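Aminotransferase class I and II (Streptococcus suis 89/1591, PDB 3OP7) probably catalyses the pyridoxal-phosphate-dependent transfer of amino groups between amino acids and keto acids, as class I and II aminotransferases do, its own substrate being unidentified. Local coordinates at residues P66-S71 and F258-A263; W132-E137 and N162-T167; I158-A163 and A169-T174; S206-Y211 and W233-H238; I313-D316 and D321-L324. All blocks are in the same frame, centred on the assembly; numbering follows the deposited sequence.

Overall arrangement
Contacts 2, 3 and 4 reach the same mixed sheet, the core of the large, cofactor-binding domain. Contacts 2 and 3 share Asn162 and Ala163, lie about 9 Å apart between centres and are joined by a probable hydrogen bond from Asn164 N to Ala169 O. Contact 4, about 13 Å from contact 3 between centres, touches it where Arg173 packs on Val210. The segments of contact 1 enclose contacts 2 to 4 along the chain, and Phe68 of contact 1 packs on Trp233 of contact 4. Contact 5 comes last, its centre about 44 Å from that of contact 1. They thus span the chain from the subunit interface near contact 1 to the small domain.

Contact 1 (P66-S71 and F258-A263); sequences PAFKKS and FDDLVA
Phe68 of helix 66-73 lies against Ala263 and Asp260 of helix 257-268, a helix-to-helix contact on the large domain of an aminotransferase of fold type I. The apolar part is small: Phe68 CD1 lies 3.9 Å from Ala263 CB. Phe68 CE1 is a little farther, 4.2 Å from Ala263 CB. Alanine suits the place because its short side chain lets a phenyl ring lie close to the helix backbone; Ile231 and Leu267 also touch this ring. The first torsion of Phe68 (chi1 175°) holds CG anti to the backbone N and swings the ring past Ala263, across the direction of the partner helix, so that its CD1/CE1 side meets the methyl.

The polar part belongs to Asp260. Its carboxylate is buried but well supplied with donors: OD1 is hydrogen-bonded to Gln86 NE2 and Ser65 OG, and OD2 to Gln264 NE2, a set that would favour the charged form. Ser65 OG is also bonded to Phe68 N, which ties the carboxylate to the first turn of helix 66-73. Nearby, Phe258 stacks on Phe258 of the second subunit. The carboxylate and phenyl planes are 58° apart, and Asp260 OD1 comes within 3.5 Å of Phe68 CB.

Contact 2 (W132-E137 and N162-T167); sequences WQIEEE and NANNPT. With SO4 (sulfate ion), chain E.
Ile134 and Thr167 reach toward each other tip to tip, Ile134 CD1 lying 3.8 Å from Thr167 CG2. Asn164, from the same loop, also points against the isoleucine, the two side chains coming from opposite directions. The ND2 of Asn164 stands 4.0 Å from both CG2 and CD1 of Ile134, so the nitrogen end of the amide is about equally far from the two methyls. A chi1 of 65° wedges CG1 of Ile134 between its own N and carbonyl carbon, with CD1 extended beyond it toward the loop. A branched aliphatic chain fits here because it meets the loop with two methyls and brings no polar group that would need a partner. The polar atoms of the asparagine find their hydrogen bonds outside the contact, OD1 with Thr114 OG1 and ND2 with Pro113 O, so the buried amide is satisfied and its rotation fixed.

The loop carries cis peptides before Ala163 and Pro166, and between them Asn165 ND2 is hydrogen-bonded to O3 of the cofactor-modified lysine at position 222. The packing on Ile134 therefore flanks a cofactor contact. In the other segment a sulfate, probably from the crystallisation liquor, accepts from Glu136 N and Glu137 N, where a 3-10 turn begins. Strand 128-135 runs beside strand 107-112, whose Leu111 touches Ile134 and Asn164, and Trp140 covers Ile134 and Thr167 from the following loop.

Contact 3 (I158-A163 and A169-T174); sequences ICINNA and AVMDRT. With EDO (1,2-ethanediol), chain F; EDO (1,2-ethanediol), chain K.
A chi1 of -154° carries the amide of Asn162 away from its own backbone N and across to Met171, where it bonds to both polar atoms of that residue's backbone. The contact closes the loop after the first strand of a beta-alpha-beta unit made of strand 157-161, helix 173-184 and strand 189-193. Met171 N donates to Asn162 OD1 at 2.7 Å, nearly straight and on a lone pair in the carbonyl plane. Asn162 ND2 in return donates to Met171 O at 3.1 Å, also on a lone pair, with that oxygen 7° out of the amide plane. Asparagine suits the place because one flat group offers an acceptor and a donor side by side; the two bonds fix its rotation within a buried setting.

Carbon atoms pack round this pair. The side chain of Val170 crosses that of Asn162 at about a right angle, its CG2 3.4 Å from Asn162 OD1. In apolar contact, Ile160 sends CD1 to within 3.9 Å of the SE atom of Met171, a selenomethionine whose extended chain also touches Leu111 and Leu176. The peptide before Ala163 is cis, and Ala163 CB lies 4.1 Å from Val170 CG2. Beyond Met171, Asp172 caps helix 173-184 through Tyr175 N. Val170 N, just before Met171, donates to O1 of one ethanediol (chain F) at 2.9 Å.

Contact 4 (S206-Y211 and W233-H238); sequences SIIEVY and WVAANH. With EDO (1,2-ethanediol), chain K.
Ala235, at the end of strand 232-235, receives the side chain of Ile208 from the short, weakly bonded helix 207-210, in a contact that sets this helix against the mixed sheet of the large domain. The CB of Ala235 lies 4.0 Å from Ile208 CD1. Its carbonyl carbon is nearer still, Ala235 C standing 3.6 Å from Ile208 CD1. The small methyl suits the strand here, since it allows the longer isoleucine to come down onto the backbone.

At Ala236 the chain leaves the strand. Its own CB points away from the helix, yet Ala236 N is also 3.6 Å from Ile208 CD1, and that single methyl therefore covers the peptide link between the two alanines. It is placed there by a chi1 of -158° and an extended chi2, which stretch the isoleucine out from the helix. Ala236 O is bonded to Gln83 NE2, beside the edge strand 84-87.

Asn237 follows, its N only at the fringe of the isoleucine. Its OD1 caps helix 238-244 through Val240 N, while ND2 is bonded to Asp212 O, so both ends of the amide are used.

On the helix side of the contact, Ser206 and Glu209 form a capping box that fixes the start of the helix carrying Ile208. Ile208 N donates weakly to Ser206 OG, whereas Ser206 N donates to Glu209 OE1 at 2.9 Å, on the anti side and 27° out of the carboxylate plane. The same Glu209 OE1 also accepts from O2 of the ethanediol of chain K at 2.8 Å.

Contact 5 (I313-D316 and D321-L324); sequences IAVD and DFCL
Phe322 of helix 319-330 presents its ring to Ile313 and Val315, which lie where strand 309-313 gives way to a loop. This is apolar packing. Ile313 CG2 is 3.9 Å from Phe322 CZ and 4.0 Å from Phe322 CE2, the two side chains crossing at about a right angle. The second aliphatic partner is looser: Val315 CG2 stands 4.4 Å from Phe322 CE2. Both branched residues thus offer a methyl to the outer end of the phenyl ring, far from the helix backbone. That reach comes from chi1 of Phe322 (179°), which turns CG anti to the backbone N and carries the ring from the helix to the strand end. A long, flat aromatic is well suited here, because even the nearest CA atoms, those of Val315 and Phe322, are 8.8 Å apart.

The backbone turn is consistent with both aliphatic residues meeting the same ring. Ala314 is the centre of an inverse gamma turn, with a weak bond from Val315 N to Ile313 O at 2.9 Å.

The phenyl ring of Phe322 also meets Phe367 edge-to-face and touches Leu364 and Leu368. All three belong to helix 354-368, and Leu368 packs on Ile313 and Val315 as well. The contact joins helix 319-330 to the end of strand 309-313 in the antiparallel sheet of the small C-terminal domain, with helix 354-368 packed on both.

Contact 1 (P66-S71 and F258-A263)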
# COMPACT_ATOMS: atom_id res chain seq x y z
N PRO A 66 15.02 -11.22 -7.03
CA PRO A 66 16.04 -10.93 -8.05
C PRO A 66 15.52 -11.15 -9.46
O PRO A 66 15.87 -10.41 -10.40
CB PRO A 66 17.16 -11.90 -7.67
CG PRO A 66 17.01 -12.07 -6.19
CD PRO A 66 15.54 -12.11 -5.97
N ALA A 67 14.66 -12.16 -9.62
CA ALA A 67 14.08 -12.44 -10.95
C ALA A 67 13.13 -11.31 -11.37
O ALA A 67 13.13 -10.88 -12.51
CB ALA A 67 13.33 -13.79 -10.95
N PHE A 68 12.32 -10.83 -10.42
CA PHE A 68 11.46 -9.66 -10.66
C PHE A 68 12.28 -8.44 -11.10
O PHE A 68 12.02 -7.83 -12.14
CB PHE A 68 10.65 -9.33 -9.40
CG PHE A 68 9.85 -8.10 -9.53
CD1 PHE A 68 8.60 -8.14 -10.12
CD2 PHE A 68 10.32 -6.89 -9.02
CE1 PHE A 68 7.83 -6.97 -10.23
CE2 PHE A 68 9.54 -5.68 -9.14
CZ PHE A 68 8.30 -5.74 -9.75
N LYS A 69 13.31 -8.11 -10.33
CA LYS A 69 14.12 -6.94 -10.66
C LYS A 69 14.80 -7.08 -11.99
O LYS A 69 14.81 -6.13 -12.77
CB LYS A 69 15.16 -6.62 -9.56
CG LYS A 69 14.58 -6.16 -8.28
CD LYS A 69 15.76 -5.81 -7.35
CE LYS A 69 15.30 -5.25 -6.06
NZ LYS A 69 16.48 -4.74 -5.22
N LYS A 70 15.37 -8.24 -12.27
CA LYS A 70 16.03 -8.45 -13.58
C LYS A 70 15.04 -8.38 -14.74
O LYS A 70 15.30 -7.67 -15.71
CB LYS A 70 16.73 -9.80 -13.63
CG LYS A 70 17.53 -10.08 -14.91
CD LYS A 70 18.68 -9.11 -15.06
CE LYS A 70 19.59 -9.47 -16.21
NZ LYS A 70 20.72 -8.49 -16.38
N SER A 71 13.93 -9.09 -14.64
CA SER A 71 12.95 -9.15 -15.74
C SER A 71 12.38 -7.76 -16.02
O SER A 71 12.27 -7.38 -17.16
CB SER A 71 11.81 -10.11 -15.44
OG SER A 71 12.27 -11.46 -15.39
N PHE A 258 3.39 -14.44 -2.55
CA PHE A 258 2.74 -15.11 -3.69
C PHE A 258 2.67 -14.12 -4.81
O PHE A 258 2.88 -14.47 -5.96
CB PHE A 258 1.34 -15.57 -3.30
CG PHE A 258 0.46 -15.94 -4.44
CD1 PHE A 258 -0.30 -14.96 -5.07
CD2 PHE A 258 0.35 -17.26 -4.90
CE1 PHE A 258 -1.16 -15.29 -6.10
CE2 PHE A 258 -0.52 -17.57 -5.96
CZ PHE A 258 -1.27 -16.59 -6.52
N ASP A 259 2.39 -12.88 -4.46
CA ASP A 259 2.22 -11.84 -5.50
C ASP A 259 3.50 -11.67 -6.36
O ASP A 259 3.49 -11.61 -7.59
CB ASP A 259 1.76 -10.54 -4.85
CG ASP A 259 0.45 -10.68 -4.08
OD1 ASP A 259 -0.40 -11.50 -4.48
OD2 ASP A 259 0.31 -9.93 -3.05
N ASP A 260 4.65 -11.57 -5.69
CA ASP A 260 5.93 -11.54 -6.34
C ASP A 260 6.22 -12.82 -7.16
O ASP A 260 6.81 -12.76 -8.23
CB ASP A 260 7.05 -11.25 -5.34
CG ASP A 260 8.44 -11.50 -5.92
OD1 ASP A 260 9.03 -10.60 -6.52
OD2 ASP A 260 8.91 -12.64 -5.73
N LEU A 261 5.85 -14.00 -6.63
CA LEU A 261 6.04 -15.28 -7.35
C LEU A 261 5.29 -15.27 -8.67
O LEU A 261 5.84 -15.65 -9.72
CB LEU A 261 5.55 -16.44 -6.50
CG LEU A 261 6.40 -17.63 -6.07
CD1 LEU A 261 5.54 -18.87 -6.16
CD2 LEU A 261 7.77 -17.80 -6.81
N VAL A 262 4.03 -14.84 -8.64
CA VAL A 262 3.23 -14.74 -9.87
C VAL A 262 3.84 -13.69 -10.78
O VAL A 262 3.93 -13.91 -12.00
CB VAL A 262 1.74 -14.41 -9.60
CG1 VAL A 262 0.96 -14.20 -10.91
CG2 VAL A 262 1.10 -15.53 -8.73
N ALA A 263 4.33 -12.59 -10.21
CA ALA A 263 4.92 -11.53 -11.05
C ALA A 263 6.15 -12.07 -11.79
O ALA A 263 6.35 -11.75 -12.93
CB ALA A 263 5.32 -10.30 -10.19

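Contact 2 (W132-E137 and N162-T167)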
# COMPACT_ATOMS: atom_id res chain seq x y z
N TRP A 132 -1.14 21.41 -15.97
CA TRP A 132 -0.73 21.49 -17.36
C TRP A 132 -1.82 20.82 -18.19
O TRP A 132 -1.91 19.60 -18.25
CB TRP A 132 0.61 20.79 -17.47
CG TRP A 132 1.27 20.91 -18.84
CD1 TRP A 132 1.12 21.93 -19.75
CD2 TRP A 132 2.22 20.00 -19.41
NE1 TRP A 132 1.91 21.68 -20.84
CE2 TRP A 132 2.57 20.50 -20.67
CE3 TRP A 132 2.77 18.79 -19.00
CZ2 TRP A 132 3.50 19.84 -21.52
CZ3 TRP A 132 3.68 18.13 -19.84
CH2 TRP A 132 4.03 18.65 -21.05
N GLN A 133 -2.62 21.67 -18.85
CA GLN A 133 -3.94 21.27 -19.38
C GLN A 133 -3.86 20.56 -20.74
O GLN A 133 -3.29 21.09 -21.69
CB GLN A 133 -4.87 22.49 -19.54
CG GLN A 133 -5.21 23.23 -18.22
CD GLN A 133 -6.24 22.54 -17.36
OE1 GLN A 133 -6.92 21.60 -17.80
NE2 GLN A 133 -6.35 22.99 -16.10
N ILE A 134 -4.46 19.37 -20.82
CA ILE A 134 -4.54 18.64 -22.06
C ILE A 134 -5.52 19.40 -22.96
O ILE A 134 -6.45 20.07 -22.47
CB ILE A 134 -4.94 17.16 -21.89
CG1 ILE A 134 -6.36 17.03 -21.34
CG2 ILE A 134 -3.89 16.40 -20.97
CD1 ILE A 134 -6.75 15.57 -20.98
N GLU A 135 -5.27 19.30 -24.28
CA GLU A 135 -6.03 20.01 -25.27
C GLU A 135 -6.62 19.08 -26.34
O GLU A 135 -5.91 18.49 -27.18
CB GLU A 135 -5.18 21.12 -25.92
CG GLU A 135 -5.04 22.33 -24.96
CD GLU A 135 -3.93 23.31 -25.33
OE1 GLU A 135 -3.45 23.27 -26.47
OE2 GLU A 135 -3.50 24.09 -24.43
N GLU A 136 -7.94 19.00 -26.31
CA GLU A 136 -8.63 18.07 -27.17
C GLU A 136 -8.32 18.44 -28.60
O GLU A 136 -8.21 17.55 -29.44
CB GLU A 136 -10.13 18.14 -26.94
CG GLU A 136 -10.91 17.11 -27.79
CD GLU A 136 -12.32 17.52 -27.99
OE1 GLU A 136 -12.50 18.63 -28.50
OE2 GLU A 136 -13.24 16.75 -27.61
N GLU A 137 -8.14 19.74 -28.87
CA GLU A 137 -7.86 20.21 -30.25
C GLU A 137 -6.50 19.75 -30.73
O GLU A 137 -6.25 19.78 -31.94
CB GLU A 137 -7.95 21.76 -30.37
N ASN A 162 1.45 8.38 -19.19
CA ASN A 162 1.75 8.12 -20.59
C ASN A 162 1.64 6.60 -20.86
O ASN A 162 2.53 5.85 -20.46
CB ASN A 162 3.15 8.61 -20.95
CG ASN A 162 3.29 8.96 -22.44
OD1 ASN A 162 2.32 9.44 -23.09
ND2 ASN A 162 4.48 8.70 -23.00
N ALA A 163 0.58 6.14 -21.55
CA ALA A 163 -0.57 6.94 -22.01
C ALA A 163 -1.44 7.48 -20.91
O ALA A 163 -1.40 6.97 -19.80
CB ALA A 163 -1.42 6.09 -22.97
N ASN A 164 -2.29 8.47 -21.21
CA ASN A 164 -3.02 9.18 -20.14
C ASN A 164 -4.36 8.52 -19.80
O ASN A 164 -5.02 8.02 -20.66
CB ASN A 164 -3.29 10.63 -20.56
CG ASN A 164 -3.68 11.52 -19.35
OD1 ASN A 164 -3.39 11.20 -18.18
ND2 ASN A 164 -4.34 12.63 -19.63
N ASN A 165 -4.74 8.54 -18.53
CA ASN A 165 -6.08 8.17 -18.06
C ASN A 165 -6.79 9.50 -17.79
O ASN A 165 -6.41 10.21 -16.83
CB ASN A 165 -5.94 7.34 -16.77
CG ASN A 165 -7.25 6.82 -16.22
OD1 ASN A 165 -8.29 7.39 -16.44
ND2 ASN A 165 -7.18 5.75 -15.44
N PRO A 166 -7.88 9.82 -18.53
CA PRO A 166 -8.80 8.92 -19.26
C PRO A 166 -8.71 8.82 -20.76
O PRO A 166 -9.43 8.01 -21.36
CB PRO A 166 -10.15 9.52 -18.86
CG PRO A 166 -9.86 11.03 -18.95
CD PRO A 166 -8.45 11.18 -18.44
N THR A 167 -7.88 9.65 -21.39
CA THR A 167 -7.92 9.82 -22.84
C THR A 167 -7.29 8.74 -23.69
O THR A 167 -7.69 8.54 -24.84
CB THR A 167 -7.21 11.14 -23.24
OG1 THR A 167 -5.82 11.05 -22.87
CG2 THR A 167 -7.90 12.35 -22.58
S SO4 E . -9.49 22.05 -25.43
O1 SO4 E . -9.49 20.72 -24.77
O2 SO4 E . -8.74 23.02 -24.65
O3 SO4 E . -8.92 22.02 -26.80
O4 SO4 E . -10.89 22.49 -25.52

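Contact 3 (I158-A163 and A169-T174)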
# COMPACT_ATOMS: atom_id res chain seq x y z
N ILE A 158 7.63 17.37 -12.59
CA ILE A 158 6.56 17.39 -13.54
C ILE A 158 5.99 15.96 -13.57
O ILE A 158 6.77 14.99 -13.70
CB ILE A 158 7.05 17.76 -14.95
CG1 ILE A 158 7.63 19.17 -14.95
CG2 ILE A 158 5.89 17.70 -16.00
CD1 ILE A 158 8.52 19.47 -16.18
N CYS A 159 4.68 15.86 -13.41
CA CYS A 159 3.99 14.57 -13.43
C CYS A 159 3.21 14.39 -14.71
O CYS A 159 2.41 15.26 -15.10
CB CYS A 159 3.05 14.44 -12.22
SG CYS A 159 3.80 14.63 -10.63
N ILE A 160 3.45 13.26 -15.38
CA ILE A 160 2.70 12.86 -16.55
C ILE A 160 2.21 11.41 -16.42
O ILE A 160 2.69 10.66 -15.58
CB ILE A 160 3.55 12.99 -17.82
CG1 ILE A 160 4.73 12.00 -17.84
CG2 ILE A 160 4.02 14.45 -18.05
CD1 ILE A 160 5.49 12.01 -19.24
N ASN A 161 1.27 11.03 -17.28
CA ASN A 161 0.68 9.71 -17.30
C ASN A 161 0.69 9.39 -18.81
O ASN A 161 0.05 10.07 -19.61
CB ASN A 161 -0.71 9.82 -16.67
CG ASN A 161 -1.47 8.51 -16.53
OD1 ASN A 161 -2.71 8.56 -16.38
ND2 ASN A 161 -0.78 7.36 -16.52
N ASN A 162 1.45 8.38 -19.19
CA ASN A 162 1.75 8.12 -20.59
C ASN A 162 1.64 6.60 -20.86
O ASN A 162 2.53 5.85 -20.46
CB ASN A 162 3.15 8.61 -20.95
CG ASN A 162 3.29 8.96 -22.44
OD1 ASN A 162 2.32 9.44 -23.09
ND2 ASN A 162 4.48 8.70 -23.00
N ALA A 163 0.58 6.14 -21.55
CA ALA A 163 -0.57 6.94 -22.01
C ALA A 163 -1.44 7.48 -20.91
O ALA A 163 -1.40 6.97 -19.80
CB ALA A 163 -1.42 6.09 -22.97
N ALA A 169 -4.39 8.91 -24.83
CA ALA A 169 -3.46 9.58 -25.76
C ALA A 169 -2.02 9.45 -25.25
O ALA A 169 -1.80 9.40 -24.05
CB ALA A 169 -3.81 11.08 -25.90
N VAL A 170 -1.05 9.41 -26.16
CA VAL A 170 0.32 9.15 -25.77
C VAL A 170 1.27 10.24 -26.32
O VAL A 170 1.05 10.79 -27.39
CB VAL A 170 0.68 7.69 -26.23
CG1 VAL A 170 1.04 7.68 -27.73
CG2 VAL A 170 1.72 7.05 -25.39
N MSE A 171 2.27 10.59 -25.53
CA MSE A 171 3.39 11.40 -25.99
C MSE A 171 4.45 10.51 -26.58
O MSE A 171 5.03 9.68 -25.88
CB MSE A 171 4.03 12.17 -24.84
CG MSE A 171 3.10 13.13 -24.13
SE MSE A 171 3.78 13.66 -22.37
CE MSE A 171 2.45 15.02 -21.99
N ASP A 172 4.79 10.74 -27.82
CA ASP A 172 5.83 9.93 -28.44
C ASP A 172 7.24 10.45 -28.09
O ASP A 172 7.41 11.43 -27.34
CB ASP A 172 5.59 9.79 -29.95
CG ASP A 172 5.73 11.09 -30.71
OD1 ASP A 172 6.20 12.12 -30.19
OD2 ASP A 172 5.39 11.06 -31.89
N ARG A 173 8.24 9.80 -28.64
CA ARG A 173 9.63 10.17 -28.39
C ARG A 173 9.93 11.63 -28.71
O ARG A 173 10.56 12.29 -27.94
CB ARG A 173 10.59 9.30 -29.21
CG ARG A 173 12.08 9.70 -29.09
CD ARG A 173 12.98 8.76 -29.89
NE ARG A 173 13.04 7.42 -29.29
CZ ARG A 173 13.86 7.06 -28.30
NH1 ARG A 173 14.69 7.91 -27.72
NH2 ARG A 173 13.85 5.82 -27.89
N THR A 174 9.51 12.10 -29.88
CA THR A 174 9.81 13.49 -30.28
C THR A 174 9.25 14.49 -29.24
O THR A 174 9.93 15.44 -28.84
CB THR A 174 9.23 13.79 -31.65
OG1 THR A 174 9.79 12.87 -32.60
CG2 THR A 174 9.56 15.23 -32.11
C1 EDO F . -1.40 10.23 -29.75
O1 EDO F . -2.23 9.48 -28.84
C2 EDO F . -1.56 11.74 -29.55
O2 EDO F . -2.93 12.15 -29.70
C1 EDO K . 14.54 2.47 -26.00
O1 EDO K . 15.44 3.58 -25.97
C2 EDO K . 13.15 2.93 -26.42
O2 EDO K . 12.07 2.19 -25.82

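Contact 4 (S206-Y211 and W233-H238)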
# COMPACT_ATOMS: atom_id res chain seq x y z
N SER A 206 9.93 4.85 -22.51
CA SER A 206 9.76 5.22 -21.09
C SER A 206 10.52 6.52 -20.81
O SER A 206 11.57 6.79 -21.40
CB SER A 206 10.27 4.13 -20.18
OG SER A 206 10.21 4.54 -18.81
N ILE A 207 9.99 7.29 -19.87
CA ILE A 207 10.68 8.50 -19.40
C ILE A 207 12.11 8.22 -19.02
O ILE A 207 13.01 8.99 -19.31
CB ILE A 207 9.91 9.25 -18.26
CG1 ILE A 207 10.34 10.71 -18.19
CG2 ILE A 207 9.99 8.59 -16.86
CD1 ILE A 207 10.11 11.54 -19.47
N ILE A 208 12.33 7.09 -18.35
CA ILE A 208 13.69 6.79 -17.92
C ILE A 208 14.66 6.43 -19.06
O ILE A 208 15.87 6.46 -18.86
CB ILE A 208 13.64 5.68 -16.88
CG1 ILE A 208 14.91 5.72 -16.02
CG2 ILE A 208 13.35 4.35 -17.56
CD1 ILE A 208 14.93 4.71 -14.88
N GLU A 209 14.14 6.14 -20.25
CA GLU A 209 14.97 5.90 -21.45
C GLU A 209 15.36 7.21 -22.16
O GLU A 209 16.24 7.19 -23.06
CB GLU A 209 14.23 4.95 -22.41
CG GLU A 209 14.05 3.54 -21.84
CD GLU A 209 13.14 2.64 -22.64
OE1 GLU A 209 12.07 3.06 -23.16
OE2 GLU A 209 13.46 1.43 -22.70
N VAL A 210 14.71 8.31 -21.80
CA VAL A 210 15.04 9.60 -22.38
C VAL A 210 15.56 10.64 -21.40
O VAL A 210 15.97 11.72 -21.84
CB VAL A 210 13.85 10.19 -23.19
CG1 VAL A 210 13.55 9.35 -24.45
CG2 VAL A 210 12.62 10.35 -22.35
N TYR A 211 15.57 10.32 -20.11
CA TYR A 211 15.96 11.29 -19.06
C TYR A 211 16.49 10.59 -17.83
O TYR A 211 15.79 9.76 -17.24
CB TYR A 211 14.74 12.13 -18.69
CG TYR A 211 14.97 13.36 -17.81
CD1 TYR A 211 16.13 14.13 -17.92
CD2 TYR A 211 13.98 13.79 -16.97
CE1 TYR A 211 16.30 15.30 -17.17
CE2 TYR A 211 14.13 14.92 -16.18
CZ TYR A 211 15.31 15.68 -16.29
OH TYR A 211 15.46 16.80 -15.55
N TRP A 233 6.05 -1.32 -9.92
CA TRP A 233 7.40 -0.93 -9.59
C TRP A 233 7.65 0.53 -9.90
O TRP A 233 6.91 1.17 -10.65
CB TRP A 233 8.41 -1.77 -10.39
CG TRP A 233 8.30 -1.69 -11.88
CD1 TRP A 233 8.94 -0.77 -12.70
CD2 TRP A 233 7.52 -2.51 -12.77
NE1 TRP A 233 8.62 -1.01 -14.02
CE2 TRP A 233 7.77 -2.07 -14.08
CE3 TRP A 233 6.65 -3.59 -12.59
CZ2 TRP A 233 7.17 -2.67 -15.19
CZ3 TRP A 233 6.07 -4.18 -13.68
CH2 TRP A 233 6.33 -3.71 -14.96
N VAL A 234 8.72 1.03 -9.28
CA VAL A 234 9.37 2.25 -9.71
C VAL A 234 10.73 1.91 -10.33
O VAL A 234 11.48 1.07 -9.78
CB VAL A 234 9.62 3.17 -8.50
CG1 VAL A 234 10.25 4.49 -8.95
CG2 VAL A 234 8.34 3.35 -7.71
N ALA A 235 11.03 2.57 -11.45
CA ALA A 235 12.34 2.53 -12.06
C ALA A 235 12.87 3.95 -12.00
O ALA A 235 12.22 4.86 -12.44
CB ALA A 235 12.29 2.03 -13.50
N ALA A 236 14.05 4.14 -11.42
CA ALA A 236 14.60 5.49 -11.29
C ALA A 236 16.12 5.44 -11.29
O ALA A 236 16.71 4.36 -11.23
CB ALA A 236 14.09 6.14 -10.01
N ASN A 237 16.78 6.60 -11.34
CA ASN A 237 18.25 6.59 -11.15
C ASN A 237 18.67 6.08 -9.77
O ASN A 237 17.85 5.96 -8.85
CB ASN A 237 18.92 7.91 -11.49
CG ASN A 237 18.59 9.03 -10.51
OD1 ASN A 237 18.55 8.82 -9.30
ND2 ASN A 237 18.50 10.27 -11.04
N HIS A 238 19.96 5.79 -9.63
CA HIS A 238 20.48 5.21 -8.36
C HIS A 238 20.22 6.11 -7.17
O HIS A 238 19.90 5.64 -6.08
CB HIS A 238 21.99 4.93 -8.47
CG HIS A 238 22.60 4.37 -7.21
ND1 HIS A 238 22.38 3.07 -6.80
CD2 HIS A 238 23.42 4.92 -6.29
CE1 HIS A 238 23.04 2.85 -5.68
NE2 HIS A 238 23.68 3.96 -5.34
C1 EDO K . 14.54 2.47 -26.00
O1 EDO K . 15.44 3.58 -25.97
C2 EDO K . 13.15 2.93 -26.42
O2 EDO K . 12.07 2.19 -25.82

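Contact 5 (I313-D316 and D321-L324)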
# COMPACT_ATOMS: atom_id res chain seq x y z
N ILE A 313 -20.00 13.07 -25.78
CA ILE A 313 -21.44 12.86 -25.97
C ILE A 313 -22.11 14.21 -26.26
O ILE A 313 -22.16 15.07 -25.38
CB ILE A 313 -22.09 12.20 -24.69
CG1 ILE A 313 -21.35 10.94 -24.27
CG2 ILE A 313 -23.60 11.91 -24.93
CD1 ILE A 313 -21.33 9.82 -25.30
N ALA A 314 -22.61 14.39 -27.49
CA ALA A 314 -23.31 15.62 -27.91
C ALA A 314 -24.77 15.72 -27.43
O ALA A 314 -25.72 15.79 -28.24
CB ALA A 314 -23.24 15.78 -29.46
N VAL A 315 -24.93 15.73 -26.10
CA VAL A 315 -26.22 15.87 -25.43
C VAL A 315 -26.07 16.91 -24.32
O VAL A 315 -25.09 16.89 -23.55
CB VAL A 315 -26.69 14.53 -24.79
CG1 VAL A 315 -28.02 14.74 -24.02
CG2 VAL A 315 -26.85 13.45 -25.87
N ASP A 316 -27.06 17.80 -24.22
CA ASP A 316 -26.96 18.95 -23.33
C ASP A 316 -27.51 18.62 -21.94
O ASP A 316 -28.61 19.04 -21.55
CB ASP A 316 -27.71 20.16 -23.95
CG ASP A 316 -27.38 21.47 -23.26
OD1 ASP A 316 -26.31 21.55 -22.63
OD2 ASP A 316 -28.18 22.42 -23.35
N ASP A 321 -25.49 13.14 -14.45
CA ASP A 321 -26.90 12.82 -14.55
C ASP A 321 -27.15 11.81 -15.71
O ASP A 321 -27.94 10.85 -15.57
CB ASP A 321 -27.72 14.09 -14.83
CG ASP A 321 -27.70 15.12 -13.67
OD1 ASP A 321 -27.16 14.87 -12.58
OD2 ASP A 321 -28.29 16.21 -13.87
N PHE A 322 -26.48 12.02 -16.85
CA PHE A 322 -26.62 11.14 -18.01
C PHE A 322 -26.23 9.71 -17.65
O PHE A 322 -26.95 8.75 -17.94
CB PHE A 322 -25.72 11.64 -19.12
CG PHE A 322 -25.75 10.82 -20.38
CD1 PHE A 322 -24.90 9.74 -20.54
CD2 PHE A 322 -26.55 11.19 -21.43
CE1 PHE A 322 -24.89 9.01 -21.72
CE2 PHE A 322 -26.56 10.47 -22.62
CZ PHE A 322 -25.73 9.39 -22.77
N CYS A 323 -25.07 9.57 -17.03
CA CYS A 323 -24.61 8.25 -16.63
C CYS A 323 -25.45 7.59 -15.52
O CYS A 323 -25.60 6.36 -15.52
CB CYS A 323 -23.15 8.30 -16.20
SG CYS A 323 -22.00 8.59 -17.60
N LEU A 324 -25.97 8.38 -14.58
CA LEU A 324 -26.88 7.86 -13.54
C LEU A 324 -28.15 7.32 -14.18
O LEU A 324 -28.64 6.24 -13.84
CB LEU A 324 -27.25 8.94 -12.52
CG LEU A 324 -26.18 9.42 -11.51
CD1 LEU A 324 -26.63 10.77 -10.88
CD2 LEU A 324 -25.92 8.35 -10.45